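Local coordinates for protein UDP-N-acetylglucosamine 3-dehydrogenase (Acidithiobacillus ferrooxidans, PDB 7BVJ) that catalyses the NAD(+)-dependent oxidation of the glucosamine 3-position of UDP-N-acetylglucosamine to a ketone, a step in making the diamino sugar of some lipid A molecules, at residues I89-F93 and M159-H164; P137-E143 and G204-A210. Residue numbers count along the deposited sequence, not the author numbering.

Contact 1: residues I89-F93 and M159-H164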
ATOM      1  N   ILE A  89      -7.906   3.338  -5.536  1.00 20.04           N
ATOM      2  CA  ILE A  89      -8.477   2.246  -4.751  1.00 21.43           C
ATOM      3  C   ILE A  89      -7.537   1.932  -3.597  1.00 23.52           C
ATOM      4  O   ILE A  89      -6.332   1.726  -3.805  1.00 20.77           O
ATOM      5  CB  ILE A  89      -8.705   0.996  -5.616  1.00 22.85           C
ATOM      6  CG1 ILE A  89      -9.654   1.308  -6.773  1.00 20.67           C
ATOM      7  CG2 ILE A  89      -9.238  -0.170  -4.757  1.00 20.77           C
ATOM      8  CD1 ILE A  89      -9.853   0.155  -7.722  1.00 19.38           C
ATOM      9  N   GLU A  90      -8.071   1.897  -2.380  1.00 26.98           N
ATOM     10  CA  GLU A  90      -7.231   1.502  -1.254  1.00 25.39           C
ATOM     11  C   GLU A  90      -6.698   0.087  -1.477  1.00 24.98           C
ATOM     12  O   GLU A  90      -7.321  -0.739  -2.148  1.00 23.77           O
ATOM     13  CB  GLU A  90      -8.020   1.608   0.055  1.00 28.69           C
ATOM     14  CG  GLU A  90      -7.256   1.262   1.338  1.00 32.84           C
ATOM     15  CD  GLU A  90      -5.977   2.092   1.547  1.00 35.43           C
ATOM     16  OE1 GLU A  90      -5.976   3.316   1.266  1.00 33.63           O
ATOM     17  OE2 GLU A  90      -4.972   1.504   2.018  1.00 34.13           O
ATOM     18  N   LYS A  91      -5.492  -0.171  -0.975  1.00 28.14           N
ATOM     19  CA  LYS A  91      -4.960  -1.523  -1.044  1.00 25.41           C
ATOM     20  C   LYS A  91      -5.702  -2.426  -0.058  1.00 18.51           C
ATOM     21  O   LYS A  91      -6.143  -1.976   1.002  1.00 25.21           O
ATOM     22  CB  LYS A  91      -3.461  -1.535  -0.742  1.00 23.54           C
ATOM     23  CG  LYS A  91      -3.116  -1.129   0.681  1.00 21.68           C
ATOM     24  CD  LYS A  91      -2.974  -2.338   1.613  1.00 28.83           C
ATOM     25  CE  LYS A  91      -2.816  -1.868   3.057  1.00 30.67           C
ATOM     26  NZ  LYS A  91      -3.512  -2.733   4.049  1.00 36.92           N
ATOM     27  N   PRO A  92      -5.857  -3.713  -0.382  1.00 24.98           N
ATOM     28  CA  PRO A  92      -5.466  -4.320  -1.656  1.00 22.46           C
ATOM     29  C   PRO A  92      -6.472  -4.079  -2.773  1.00 21.67           C
ATOM     30  O   PRO A  92      -7.649  -3.861  -2.513  1.00 24.70           O
ATOM     31  CB  PRO A  92      -5.366  -5.806  -1.315  1.00 18.97           C
ATOM     32  CG  PRO A  92      -6.273  -5.994  -0.176  1.00 24.78           C
ATOM     33  CD  PRO A  92      -6.275  -4.720   0.611  1.00 23.10           C
ATOM     34  N   PHE A  93      -5.958  -4.119  -4.000  1.00 22.16           N
ATOM     35  CA  PHE A  93      -6.717  -3.865  -5.222  1.00 24.11           C
ATOM     36  C   PHE A  93      -8.064  -4.587  -5.220  1.00 26.08           C
ATOM     37  O   PHE A  93      -9.129  -3.950  -5.270  1.00 24.71           O
ATOM     38  CB  PHE A  93      -5.844  -4.316  -6.404  1.00 18.71           C
ATOM     39  CG  PHE A  93      -6.300  -3.839  -7.760  1.00 25.44           C
ATOM     40  CD1 PHE A  93      -7.484  -3.127  -7.927  1.00 24.04           C
ATOM     41  CD2 PHE A  93      -5.515  -4.107  -8.881  1.00 24.95           C
ATOM     42  CE1 PHE A  93      -7.885  -2.698  -9.176  1.00 19.78           C
ATOM     43  CE2 PHE A  93      -5.903  -3.679 -10.145  1.00 26.58           C
ATOM     44  CZ  PHE A  93      -7.096  -2.975 -10.295  1.00 24.89           C
ATOM     45  N   MET A 159      -2.554 -10.166   3.298  1.00 23.42           N
ATOM     46  CA  MET A 159      -3.183  -9.185   2.414  1.00 27.22           C
ATOM     47  C   MET A 159      -3.251  -7.782   3.013  1.00 25.54           C
ATOM     48  O   MET A 159      -3.353  -6.805   2.260  1.00 25.41           O
ATOM     49  CB  MET A 159      -4.597  -9.640   2.026  1.00 28.36           C
ATOM     50  CG  MET A 159      -4.689 -11.028   1.376  1.00 29.35           C
ATOM     51  SD  MET A 159      -3.731 -11.279  -0.143  1.00 38.59           S
ATOM     52  CE  MET A 159      -4.031  -9.713  -0.948  1.00 24.37           C
ATOM     53  N   ASP A 160      -3.198  -7.649   4.338  1.00 26.74           N
ATOM     54  CA  ASP A 160      -3.268  -6.338   4.969  1.00 28.17           C
ATOM     55  C   ASP A 160      -1.959  -5.869   5.593  1.00 28.25           C
ATOM     56  O   ASP A 160      -1.842  -4.677   5.878  1.00 29.64           O
ATOM     57  CB  ASP A 160      -4.360  -6.321   6.055  1.00 26.78           C
ATOM     58  CG  ASP A 160      -5.733  -6.708   5.515  1.00 31.37           C
ATOM     59  OD1 ASP A 160      -6.129  -6.198   4.442  1.00 30.24           O
ATOM     60  OD2 ASP A 160      -6.407  -7.544   6.157  1.00 29.83           O
ATOM     61  N   LEU A 161      -1.003  -6.768   5.866  1.00 22.06           N
ATOM     62  CA  LEU A 161       0.289  -6.384   6.426  1.00 22.58           C
ATOM     63  C   LEU A 161       1.435  -6.691   5.475  1.00 23.84           C
ATOM     64  O   LEU A 161       2.146  -5.774   5.048  1.00 27.04           O
ATOM     65  CB  LEU A 161       0.538  -7.101   7.761  1.00 27.56           C
ATOM     66  CG  LEU A 161      -0.422  -6.934   8.930  1.00 25.55           C
ATOM     67  CD1 LEU A 161       0.040  -7.800  10.081  1.00 24.05           C
ATOM     68  CD2 LEU A 161      -0.484  -5.468   9.352  1.00 27.19           C
ATOM     69  N   MET A 162       1.605  -7.957   5.093  1.00 25.39           N
ATOM     70  CA  MET A 162       2.805  -8.342   4.366  1.00 23.76           C
ATOM     71  C   MET A 162       2.831  -7.737   2.975  1.00 24.09           C
ATOM     72  O   MET A 162       3.914  -7.509   2.414  1.00 19.40           O
ATOM     73  CB  MET A 162       2.915  -9.862   4.273  1.00 20.71           C
ATOM     74  CG  MET A 162       4.332 -10.309   3.973  1.00 19.91           C
ATOM     75  SD  MET A 162       4.476 -12.031   3.540  1.00 19.61           S
ATOM     76  CE  MET A 162       4.465 -12.823   5.165  1.00 19.65           C
ATOM     77  N   ILE A 163       1.655  -7.441   2.427  1.00 22.45           N
ATOM     78  CA  ILE A 163       1.561  -6.940   1.062  1.00 18.87           C
ATOM     79  C   ILE A 163       2.349  -5.650   0.890  1.00 20.19           C
ATOM     80  O   ILE A 163       2.823  -5.358  -0.214  1.00 20.38           O
ATOM     81  CB  ILE A 163       0.080  -6.757   0.683  1.00 24.04           C
ATOM     82  CG1 ILE A 163      -0.074  -6.603  -0.829  1.00 22.94           C
ATOM     83  CG2 ILE A 163      -0.499  -5.564   1.417  1.00 21.30           C
ATOM     84  CD1 ILE A 163      -1.452  -6.874  -1.321  1.00 27.00           C
ATOM     85  N   HIS A 164       2.547  -4.885   1.973  1.00 21.86           N
ATOM     86  CA  HIS A 164       3.392  -3.687   1.906  1.00 21.23           C
ATOM     87  C   HIS A 164       4.803  -4.033   1.470  1.00 21.82           C
ATOM     88  O   HIS A 164       5.348  -3.445   0.521  1.00 22.66           O
ATOM     89  CB  HIS A 164       3.448  -2.990   3.265  1.00 23.75           C
ATOM     90  CG  HIS A 164       2.166  -2.325   3.659  1.00 30.35           C
ATOM     91  ND1 HIS A 164       1.554  -1.371   2.874  1.00 25.80           N
ATOM     92  CD2 HIS A 164       1.380  -2.477   4.752  1.00 26.95           C
ATOM     93  CE1 HIS A 164       0.450  -0.958   3.470  1.00 21.76           C
ATOM     94  NE2 HIS A 164       0.318  -1.616   4.608  1.00 26.87           N
TER
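A single lysine carries the polar part of this interface: Lys91 NZ donates a hydrogen bond to the backbone O of Asp160, 3.1 Å away. The carboxylate of Asp160 is close too, but Lys91 NZ to Asp160 OD1, at 4.4 Å, is beyond a salt bridge, and OD2 accepts from the amide of Asp156 instead. Farther back along the lysine, CE lies 3.4 Å from CE1 of His164, and CD packs on CG2 of Ile163 at 4.1 Å. Beside it, Pro92 puts CB 4.1 Å from both CE of Met159 and CD1 of Ile163, while helix 290-312 backs these two helix residues. The pairing of Lys91 with His164 exemplifies how an active site forms between domains in the Gfo/Idh/MocA family: a lysine at the C-terminal edge of the Rossmann sheet, in the family's Glu-Lys-Pro motif (Glu90-Lys91-Pro92) with its cis peptide bond before the proline, meets a histidine on a helix of the C-terminal domain. One of the two, Lys91 or His164, is probably the base that deprotonates the 3''-hydroxyl of UDP-GlcNAc.

Contact 2: residues P137-E143 and G204-A210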
ATOM      1  N   PRO A 137      18.176  -4.348  -4.960  1.00 27.21           N
ATOM      2  CA  PRO A 137      18.811  -5.041  -3.834  1.00 24.82           C
ATOM      3  C   PRO A 137      18.946  -6.522  -4.126  1.00 22.81           C
ATOM      4  O   PRO A 137      18.165  -7.098  -4.886  1.00 22.80           O
ATOM      5  CB  PRO A 137      17.846  -4.799  -2.669  1.00 23.29           C
ATOM      6  CG  PRO A 137      16.568  -4.344  -3.307  1.00 23.53           C
ATOM      7  CD  PRO A 137      16.952  -3.639  -4.551  1.00 21.29           C
ATOM      8  N   ARG A 138      19.944  -7.134  -3.497  1.00 20.38           N
ATOM      9  CA  ARG A 138      20.153  -8.567  -3.618  1.00 21.99           C
ATOM     10  C   ARG A 138      19.390  -9.341  -2.556  1.00 18.98           C
ATOM     11  O   ARG A 138      18.965 -10.474  -2.816  1.00 18.43           O
ATOM     12  CB  ARG A 138      21.646  -8.899  -3.528  1.00 23.53           C
ATOM     13  CG  ARG A 138      22.543  -7.961  -4.328  1.00 29.89           C
ATOM     14  CD  ARG A 138      22.167  -7.987  -5.794  1.00 32.73           C
ATOM     15  NE  ARG A 138      23.267  -7.603  -6.669  1.00 37.29           N
ATOM     16  CZ  ARG A 138      23.181  -7.610  -7.993  1.00 40.94           C
ATOM     17  NH1 ARG A 138      22.041  -7.969  -8.576  1.00 44.10           N
ATOM     18  NH2 ARG A 138      24.225  -7.262  -8.733  1.00 50.01           N
ATOM     19  N   TYR A 139      19.198  -8.753  -1.374  1.00 16.81           N
ATOM     20  CA  TYR A 139      18.429  -9.404  -0.315  1.00 20.37           C
ATOM     21  C   TYR A 139      17.600  -8.372   0.444  1.00 22.18           C
ATOM     22  O   TYR A 139      18.091  -7.282   0.741  1.00 22.02           O
ATOM     23  CB  TYR A 139      19.386 -10.151   0.628  1.00 23.70           C
ATOM     24  CG  TYR A 139      18.768 -10.833   1.832  1.00 23.17           C
ATOM     25  CD1 TYR A 139      17.806 -11.821   1.689  1.00 20.85           C
ATOM     26  CD2 TYR A 139      19.183 -10.509   3.112  1.00 24.80           C
ATOM     27  CE1 TYR A 139      17.248 -12.441   2.796  1.00 22.42           C
ATOM     28  CE2 TYR A 139      18.645 -11.115   4.211  1.00 21.83           C
ATOM     29  CZ  TYR A 139      17.677 -12.088   4.055  1.00 24.39           C
ATOM     30  OH  TYR A 139      17.157 -12.701   5.180  1.00 19.43           O
ATOM     31  N   LEU A 140      16.336  -8.704   0.752  1.00 20.07           N
ATOM     32  CA  LEU A 140      15.507  -7.868   1.625  1.00 22.42           C
ATOM     33  C   LEU A 140      14.950  -8.710   2.776  1.00 23.17           C
ATOM     34  O   LEU A 140      14.472  -9.828   2.568  1.00 17.29           O
ATOM     35  CB  LEU A 140      14.325  -7.207   0.891  1.00 17.58           C
ATOM     36  CG  LEU A 140      14.441  -6.558  -0.475  1.00 24.34           C
ATOM     37  CD1 LEU A 140      14.343  -7.627  -1.546  1.00 25.14           C
ATOM     38  CD2 LEU A 140      13.334  -5.535  -0.666  1.00 19.18           C
ATOM     39  N   GLU A 141      15.005  -8.150   3.986  1.00 19.70           N
ATOM     40  CA  GLU A 141      14.546  -8.788   5.210  1.00 20.91           C
ATOM     41  C   GLU A 141      13.618  -7.797   5.900  1.00 24.98           C
ATOM     42  O   GLU A 141      14.049  -6.696   6.241  1.00 24.91           O
ATOM     43  CB  GLU A 141      15.737  -9.112   6.106  1.00 19.66           C
ATOM     44  CG  GLU A 141      15.661 -10.386   6.855  1.00 29.41           C
ATOM     45  CD  GLU A 141      16.987 -10.726   7.520  1.00 26.19           C
ATOM     46  OE1 GLU A 141      17.571  -9.847   8.194  1.00 29.98           O
ATOM     47  OE2 GLU A 141      17.441 -11.876   7.363  1.00 27.88           O
ATOM     48  N   ALA A 142      12.359  -8.165   6.121  1.00 19.04           N
ATOM     49  CA  ALA A 142      11.425  -7.180   6.665  1.00 25.68           C
ATOM     50  C   ALA A 142      10.551  -7.788   7.752  1.00 23.61           C
ATOM     51  O   ALA A 142      10.274  -8.995   7.753  1.00 18.53           O
ATOM     52  CB  ALA A 142      10.539  -6.541   5.562  1.00 15.35           C
ATOM     53  N   GLU A 143      10.128  -6.921   8.684  1.00 24.75           N
ATOM     54  CA  GLU A 143       9.195  -7.269   9.756  1.00 26.33           C
ATOM     55  C   GLU A 143       8.084  -6.226   9.848  1.00 24.74           C
ATOM     56  O   GLU A 143       8.359  -5.026   9.965  1.00 24.52           O
ATOM     57  CB  GLU A 143       9.901  -7.383  11.116  1.00 28.05           C
ATOM     58  CG  GLU A 143      11.067  -8.341  11.142  1.00 39.96           C
ATOM     59  CD  GLU A 143      11.977  -8.090  12.322  1.00 47.97           C
ATOM     60  OE1 GLU A 143      11.724  -8.671  13.408  1.00 47.35           O
ATOM     61  OE2 GLU A 143      12.935  -7.299  12.158  1.00 48.13           O
ATOM     62  N   GLY A 204      17.355 -13.353  -9.162  1.00 23.00           N
ATOM     63  CA  GLY A 204      18.064 -13.932  -8.040  1.00 23.33           C
ATOM     64  C   GLY A 204      17.879 -13.263  -6.687  1.00 22.70           C
ATOM     65  O   GLY A 204      18.447 -13.755  -5.704  1.00 19.29           O
ATOM     66  N   THR A 205      17.143 -12.147  -6.599  1.00 21.56           N
ATOM     67  CA  THR A 205      16.883 -11.520  -5.299  1.00 21.58           C
ATOM     68  C   THR A 205      16.023 -12.415  -4.412  1.00 16.70           C
ATOM     69  O   THR A 205      15.107 -13.087  -4.884  1.00 17.59           O
ATOM     70  CB  THR A 205      16.168 -10.170  -5.455  1.00 21.37           C
ATOM     71  OG1 THR A 205      16.915  -9.302  -6.310  1.00 21.08           O
ATOM     72  CG2 THR A 205      16.015  -9.490  -4.091  1.00 21.53           C
ATOM     73  N   VAL A 206      16.319 -12.411  -3.115  1.00 20.92           N
ATOM     74  CA  VAL A 206      15.563 -13.159  -2.115  1.00 23.30           C
ATOM     75  C   VAL A 206      14.943 -12.154  -1.154  1.00 17.64           C
ATOM     76  O   VAL A 206      15.620 -11.229  -0.699  1.00 15.33           O
ATOM     77  CB  VAL A 206      16.455 -14.170  -1.360  1.00 22.71           C
ATOM     78  CG1 VAL A 206      15.726 -14.755  -0.114  1.00 23.61           C
ATOM     79  CG2 VAL A 206      16.906 -15.292  -2.290  1.00 21.26           C
ATOM     80  N   ALA A 207      13.657 -12.332  -0.861  1.00 17.79           N
ATOM     81  CA  ALA A 207      12.931 -11.528   0.119  1.00 21.21           C
ATOM     82  C   ALA A 207      12.447 -12.428   1.243  1.00 18.48           C
ATOM     83  O   ALA A 207      11.810 -13.447   0.987  1.00 17.01           O
ATOM     84  CB  ALA A 207      11.730 -10.811  -0.514  1.00 14.87           C
ATOM     85  N   ASN A 208      12.714 -12.027   2.483  1.00 18.07           N
ATOM     86  CA  ASN A 208      12.416 -12.807   3.681  1.00 20.40           C
ATOM     87  C   ASN A 208      11.536 -11.917   4.557  1.00 22.76           C
ATOM     88  O   ASN A 208      12.052 -11.098   5.324  1.00 21.92           O
ATOM     89  CB  ASN A 208      13.753 -13.235   4.385  1.00 22.48           C
ATOM     90  CG  ASN A 208      13.543 -13.755   5.791  1.00 24.76           C
ATOM     91  OD1 ASN A 208      12.430 -14.133   6.174  1.00 24.05           O
ATOM     92  ND2 ASN A 208      14.616 -13.780   6.572  1.00 24.12           N
ATOM     93  N   LEU A 209      10.212 -12.082   4.436  1.00 15.67           N
ATOM     94  CA  LEU A 209       9.229 -11.106   4.899  1.00 19.24           C
ATOM     95  C   LEU A 209       8.353 -11.691   5.997  1.00 20.47           C
ATOM     96  O   LEU A 209       7.648 -12.680   5.771  1.00 20.41           O
ATOM     97  CB  LEU A 209       8.340 -10.647   3.741  1.00 20.31           C
ATOM     98  CG  LEU A 209       9.104 -10.236   2.483  1.00 21.39           C
ATOM     99  CD1 LEU A 209       8.122  -9.702   1.447  1.00 20.94           C
ATOM    100  CD2 LEU A 209      10.116  -9.173   2.875  1.00 20.51           C
ATOM    101  N   ALA A 210       8.351 -11.049   7.161  1.00 18.93           N
ATOM    102  CA  ALA A 210       7.580 -11.504   8.308  1.00 17.19           C
ATOM    103  C   ALA A 210       6.456 -10.520   8.616  1.00 21.18           C
ATOM    104  O   ALA A 210       6.617  -9.306   8.463  1.00 18.62           O
ATOM    105  CB  ALA A 210       8.489 -11.688   9.530  1.00 17.47           C
TER
HETATM  106  O   HOH W   1      19.421 -10.040  -7.542  1.00 20.30           O
HETATM  107  O   HOH W   2      12.250 -10.886   8.307  1.00 28.68           O
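Side chains alternate between two very different surroundings on this pair of parallel strands. Tyr139, Glu141 and Glu143 share one face with Val206, Asn208 and Ala210. There Tyr139, t at chi1, lays its ring along the strand so that OH reaches past Val206, donating a very short 2.4 Å hydrogen bond to Glu141 OE2 and accepting one from Asn208 ND2 at 3.1 Å; Asn208, also t at chi1, lifts its amide to meet it. Ring atom CE1 of Tyr139 also packs on CG1 of Val206 at 4.0 Å. Glu143 forms salt bridges through OE2 with Arg221 and Arg223 of neighbouring strand 219-225. On the other face Leu140 and Leu209, both m at chi1, lean across the strand gap: Leu140 CD1 lies 3.6 Å from Thr205 CG2, and Leu209 CD2 3.8 Å from Ala142 CB. Helix 157-173 covers this apolar side. Between the two faces runs a ladder of backbone hydrogen bonds, from Val206 N to Arg138 O (3.3 Å) through Leu140 N to Val206 O (3.0 Å) to Ala210 N and Ala142 O (2.9 Å). Such a parallel pair amid otherwise antiparallel neighbours lies inside the mixed, helix-backed sheet of the Gfo/Idh/MocA C-terminal domain.

How the contacts relate
Helix 157-173 ties the two contacts together. Its first turns supply one side of contact 1, and it packs along the apolar face of the strands in contact 2, so the sheet and the probable catalytic site share one element. The centres lie 18 Å apart, yet the contacts touch where CE of Met162 packs 3.2 Å from O of Leu209. In sequence they interleave: strand 139-147 falls between the segments of contact 1, and the helix between those of contact 2. Contact 1 lies near the cofactor, the Lys91 side chain about 8 Å from bound NAD. Contact 2 is away from the NAD site, but the side chain of Glu141 lies about 4 Å from a bound disulfonic acid, whose pocket includes Arg223.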